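Side-chain contacts in lysozyme inhibitor LprI-like N-terminal domain-containing protein (PDB 6AR7), which is of unknown function but carries LprI-type sequence, consistent with a role related to that of lysozyme inhibitors: residues 73-76 with 77-81; 129-132 with 133-137. All blocks are in the same frame, centred on the assembly; numbering follows the deposited sequence. Where two conformers were deposited one is given.

Contact 1. Residues 73-76 with 77-81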
loop_
_atom_site.group_PDB
_atom_site.type_symbol
_atom_site.label_atom_id
_atom_site.label_comp_id
_atom_site.label_asym_id
_atom_site.label_seq_id
_atom_site.Cartn_x
_atom_site.Cartn_y
_atom_site.Cartn_z
ATOM N N ALA A 73 -22.328 5.733 10.075
ATOM C CA ALA A 73 -22.261 6.808 9.086
ATOM C C ALA A 73 -20.931 7.556 9.118
ATOM O O ALA A 73 -20.367 7.861 8.063
ATOM C CB ALA A 73 -23.419 7.784 9.295
ATOM N N ASP A 74 -20.429 7.887 10.312
ATOM C CA ASP A 74 -19.173 8.632 10.409
ATOM C C ASP A 74 -18.012 7.831 9.828
ATOM O O ASP A 74 -17.254 8.333 8.996
ATOM C CB ASP A 74 -18.907 9.007 11.870
ATOM C CG ASP A 74 -19.021 7.812 12.816
ATOM O OD1 ASP A 74 -18.070 7.541 13.578
ATOM O OD2 ASP A 74 -20.067 7.133 12.791
ATOM N N ALA A 75 -17.890 6.564 10.224
ATOM C CA ALA A 75 -16.821 5.727 9.701
ATOM C C ALA A 75 -16.999 5.471 8.213
ATOM O O ALA A 75 -16.012 5.399 7.465
ATOM C CB ALA A 75 -16.773 4.412 10.467
ATOM N N ARG A 76 -18.248 5.332 7.758
ATOM C CA ARG A 76 -18.475 5.087 6.338
ATOM C C ARG A 76 -17.899 6.225 5.496
ATOM O O ARG A 76 -17.080 5.990 4.597
ATOM C CB ARG A 76 -19.969 4.905 6.057
ATOM C CG ARG A 76 -20.249 4.602 4.589
ATOM C CD ARG A 76 -21.736 4.542 4.261
ATOM N NE ARG A 76 -22.340 5.869 4.261
ATOM C CZ ARG A 76 -23.257 6.281 5.130
ATOM N NH1 ARG A 76 -23.709 5.460 6.072
ATOM N NH2 ARG A 76 -23.732 7.517 5.046
ATOM N N ARG A 77 -18.284 7.469 5.806
ATOM C CA ARG A 77 -17.762 8.617 5.072
ATOM C C ARG A 77 -16.247 8.711 5.204
ATOM O O ARG A 77 -15.556 9.052 4.238
ATOM C CB ARG A 77 -18.419 9.911 5.559
ATOM C CG ARG A 77 -19.884 10.021 5.182
ATOM C CD ARG A 77 -20.456 11.395 5.521
ATOM N NE ARG A 77 -20.707 11.543 6.949
ATOM C CZ ARG A 77 -21.840 11.179 7.541
ATOM N NH1 ARG A 77 -22.819 10.647 6.821
ATOM N NH2 ARG A 77 -21.990 11.346 8.847
ATOM N N GLY A 78 -15.721 8.423 6.400
ATOM C CA GLY A 78 -14.280 8.413 6.589
ATOM C C GLY A 78 -13.580 7.407 5.694
ATOM O O GLY A 78 -12.568 7.719 5.062
ATOM N N TRP A 79 -14.100 6.177 5.636
ATOM C CA TRP A 79 -13.466 5.171 4.779
ATOM C C TRP A 79 -13.650 5.509 3.306
ATOM O O TRP A 79 -12.744 5.269 2.493
ATOM C CB TRP A 79 -14.006 3.774 5.091
ATOM C CG TRP A 79 -13.341 3.183 6.290
ATOM C CD1 TRP A 79 -13.802 3.209 7.576
ATOM C CD2 TRP A 79 -12.085 2.489 6.329
ATOM N NE1 TRP A 79 -12.907 2.587 8.412
ATOM C CE2 TRP A 79 -11.851 2.126 7.669
ATOM C CE3 TRP A 79 -11.134 2.144 5.361
ATOM C CZ2 TRP A 79 -10.703 1.439 8.065
ATOM C CZ3 TRP A 79 -10.003 1.456 5.758
ATOM C CH2 TRP A 79 -9.799 1.107 7.095
ATOM N N GLN A 80 -14.812 6.065 2.942
ATOM C CA GLN A 80 -15.010 6.491 1.563
ATOM C C GLN A 80 -13.966 7.516 1.174
ATOM O O GLN A 80 -13.419 7.474 0.065
ATOM C CB GLN A 80 -16.414 7.060 1.367
ATOM C CG GLN A 80 -17.490 5.999 1.428
ATOM C CD GLN A 80 -18.875 6.590 1.292
ATOM O OE1 GLN A 80 -19.141 7.676 1.801
ATOM N NE2 GLN A 80 -19.772 5.867 0.632
ATOM N N GLU A 81 -13.668 8.436 2.085
ATOM C CA GLU A 81 -12.613 9.399 1.833
ATOM C C GLU A 81 -11.264 8.702 1.694
ATOM O O GLU A 81 -10.493 9.005 0.772
ATOM C CB GLU A 81 -12.570 10.422 2.971
ATOM C CG GLU A 81 -11.462 11.455 2.823
ATOM C CD GLU A 81 -11.603 12.335 1.596
ATOM O OE1 GLU A 81 -12.730 12.502 1.087
ATOM O OE2 GLU A 81 -10.568 12.837 1.120
HETATM O O HOH W 1 -23.517 10.344 3.894
#
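Arg76 and Arg77 converge on one water in the first turns of helix 73-101. The water accepts from Arg76 NH2 and, at 3.0 Å, from Arg77 NH1. It lies in the plane of each guanidinium, at the edge. The two guanidinium planes stand nearly perpendicular, 85° apart. Arg76 NH2 and Arg77 NH1 come within 3.7 Å, so the shared water probably eases the repulsion between like charges.

Both chains bend at chi3. In Arg77 this turns the guanidinium back over the start of the helix. One face lies over Ala73 O, which sits 3.7 Å above the plane. That oxygen accepts the backbone N-H of Arg77 in an almost straight bond, so the guanidinium covers a carbonyl that is already used. Ala73 CB touches the same group, 3.8 Å from Arg77 NH1.

The other carbonyls of the turn are also engaged. Asp74 O takes Gly78 N, Ala75 O takes Trp79 N, and Arg76 O takes Gln80 N at 2.8 Å. Ala75 O has a further neighbour in Trp79 CD1, 3.1 Å away, and lies near the indole plane at its edge. Trp79 NE1 has its own acceptor, Tyr135 OH of helix 107-136. Gln80 runs beside Arg76 in the same direction, its CG 3.2 Å from Arg76 O. Arg76 CG is anti to the backbone N (chi1 -178°), which sets the chain alongside Gln80, with Arg76 CG to Gln80 CD 4.1 Å.

The turn packs against two helices. Arg76 and Gln80 pack on Val68 of helix 42-70, while Ala75 and Trp79 face helix 107-136, where Trp79 meets Leu128 and Ala131. Trp79 also meets Leu67 of helix 42-70.

Contact 2. Residues 129-132 with 133-137; sequences RGAA and DRYAQ
The C-terminal turns of helix 107-136 bring Tyr135 back over Ala131. The ring lays one face over Ala131 O, 3.3 Å from its plane and offset toward the rim. Ala131 CB meets Tyr135 CE2 at 4.1 Å. Tyr135 CG lies beside its own backbone N (chi1 -63°), which turns the ring back along the helix over this carbonyl. The same oxygen accepts Tyr135 N at 2.8 Å.

Asp133 folds its carboxylate toward Arg129 O. Its CG is 3.1 Å from that oxygen, which also accepts Asp133 N. Both groups are acceptors, so their approach is no hydrogen bond. Asp133 OD1 instead forms a salt bridge with Arg66 of helix 42-70. Arg129 leaves the helix on the same side, fully extended, and reaches further, to salt bridges with Asp24 and Glu59.

Gly130 O accepts Arg134 N at 3.0 Å. The Arg134 chain bends back toward the carbonyl of Gly130. It was modelled in two conformers, however, and the position of its end is doubtful.

The last link of the series, from Ala136 N to Ala132 O, is weak, with an N-H...O angle of 121°. The chain then passes into a loop at Gln137. Backbone bonds from i+4 to i, the last of them weak, are typical of the C-terminal turns of an alpha-helix.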
loop_
_atom_site.group_PDB
_atom_site.type_symbol
_atom_site.label_atom_id
_atom_site.label_comp_id
_atom_site.label_asym_id
_atom_site.label_seq_id
_atom_site.Cartn_x
_atom_site.Cartn_y
_atom_site.Cartn_z
ATOM N N ARG A 129 -10.839 -5.420 4.974
ATOM C CA ARG A 129 -11.467 -6.597 5.562
ATOM C C ARG A 129 -11.510 -6.491 7.070
ATOM O O ARG A 129 -12.531 -6.794 7.693
ATOM C CB ARG A 129 -10.706 -7.858 5.177
ATOM C CG ARG A 129 -10.938 -8.369 3.803
ATOM C CD ARG A 129 -10.056 -9.604 3.635
ATOM N NE ARG A 129 -10.258 -10.278 2.365
ATOM C CZ ARG A 129 -9.619 -11.390 2.024
ATOM N NH1 ARG A 129 -8.760 -11.930 2.874
ATOM N NH2 ARG A 129 -9.868 -11.979 0.863
ATOM N N GLY A 130 -10.388 -6.100 7.681
ATOM C CA GLY A 130 -10.356 -5.980 9.129
ATOM C C GLY A 130 -11.390 -4.999 9.653
ATOM O O GLY A 130 -12.068 -5.268 10.645
ATOM N N ALA A 131 -11.533 -3.858 8.983
ATOM C CA ALA A 131 -12.531 -2.883 9.405
ATOM C C ALA A 131 -13.938 -3.430 9.215
ATOM O O ALA A 131 -14.766 -3.358 10.125
ATOM C CB ALA A 131 -12.355 -1.568 8.641
ATOM N N ALA A 132 -14.237 -3.953 8.028
ATOM C CA ALA A 132 -15.583 -4.445 7.770
ATOM C C ALA A 132 -15.960 -5.565 8.727
ATOM O O ALA A 132 -17.119 -5.653 9.153
ATOM C CB ALA A 132 -15.697 -4.917 6.323
ATOM N N ASP A 133 -14.991 -6.401 9.117
ATOM C CA ASP A 133 -15.286 -7.454 10.085
ATOM C C ASP A 133 -15.556 -6.866 11.459
ATOM O O ASP A 133 -16.451 -7.322 12.178
ATOM C CB ASP A 133 -14.133 -8.455 10.164
ATOM C CG ASP A 133 -14.002 -9.294 8.909
ATOM O OD1 ASP A 133 -14.878 -9.181 8.028
ATOM O OD2 ASP A 133 -13.014 -10.049 8.794
ATOM N N ARG A 134 -14.802 -5.840 11.836
ATOM C CA ARG A 134 -14.988 -5.237 13.151
ATOM C C ARG A 134 -16.310 -4.481 13.234
ATOM O O ARG A 134 -16.992 -4.525 14.264
ATOM C CB ARG A 134 -13.813 -4.318 13.468
ATOM C CG ARG A 134 -13.716 -3.899 14.925
ATOM C CD ARG A 134 -12.272 -3.618 15.319
ATOM N NE ARG A 134 -11.334 -3.843 14.218
ATOM C CZ ARG A 134 -10.902 -2.889 13.393
ATOM N NH1 ARG A 134 -10.048 -3.185 12.417
ATOM N NH2 ARG A 134 -11.337 -1.642 13.533
ATOM N N TYR A 135 -16.708 -3.805 12.152
ATOM C CA TYR A 135 -18.001 -3.119 12.143
ATOM C C TYR A 135 -19.180 -4.085 12.080
ATOM O O TYR A 135 -20.296 -3.700 12.442
ATOM C CB TYR A 135 -18.101 -2.156 10.953
ATOM C CG TYR A 135 -17.106 -1.019 10.955
ATOM C CD1 TYR A 135 -16.602 -0.499 12.144
ATOM C CD2 TYR A 135 -16.656 -0.478 9.763
ATOM C CE1 TYR A 135 -15.688 0.549 12.142
ATOM C CE2 TYR A 135 -15.743 0.559 9.745
ATOM C CZ TYR A 135 -15.259 1.073 10.935
ATOM O OH TYR A 135 -14.342 2.105 10.902
ATOM N N ALA A 136 -18.965 -5.322 11.634
ATOM C CA ALA A 136 -20.072 -6.246 11.412
ATOM C C ALA A 136 -20.594 -6.881 12.692
ATOM O O ALA A 136 -21.743 -7.335 12.714
ATOM C CB ALA A 136 -19.654 -7.345 10.438
ATOM N N GLN A 137 -19.780 -6.955 13.732
ATOM C CA GLN A 137 -20.160 -7.606 14.977
ATOM C C GLN A 137 -20.836 -6.623 15.928
ATOM O O GLN A 137 -20.770 -5.398 15.753
ATOM C CB GLN A 137 -18.921 -8.243 15.596
ATOM C CG GLN A 137 -17.780 -7.282 15.790
ATOM C CD GLN A 137 -16.529 -7.987 16.237
ATOM O OE1 GLN A 137 -16.262 -9.115 15.823
ATOM N NE2 GLN A 137 -15.750 -7.330 17.085
#

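Contact 1 lies at the start of helix 73-101 and contact 2 at the end of helix 107-136, the next helix in the chain. Their centres are 13 Å apart, yet they touch directly. Trp79 NE1 and Tyr135 OH are 2.9 Å apart, a probable hydrogen bond that joins the two helices through their aromatic side chains. Two packing contacts lie beside it: Ala75 CB is 3.4 Å from Tyr135 OH, and Trp79 CZ2 is 3.5 Å from Ala131 CB. Helix 42-70 borders both contacts, and Leu67 touches both Trp79 and Ala131.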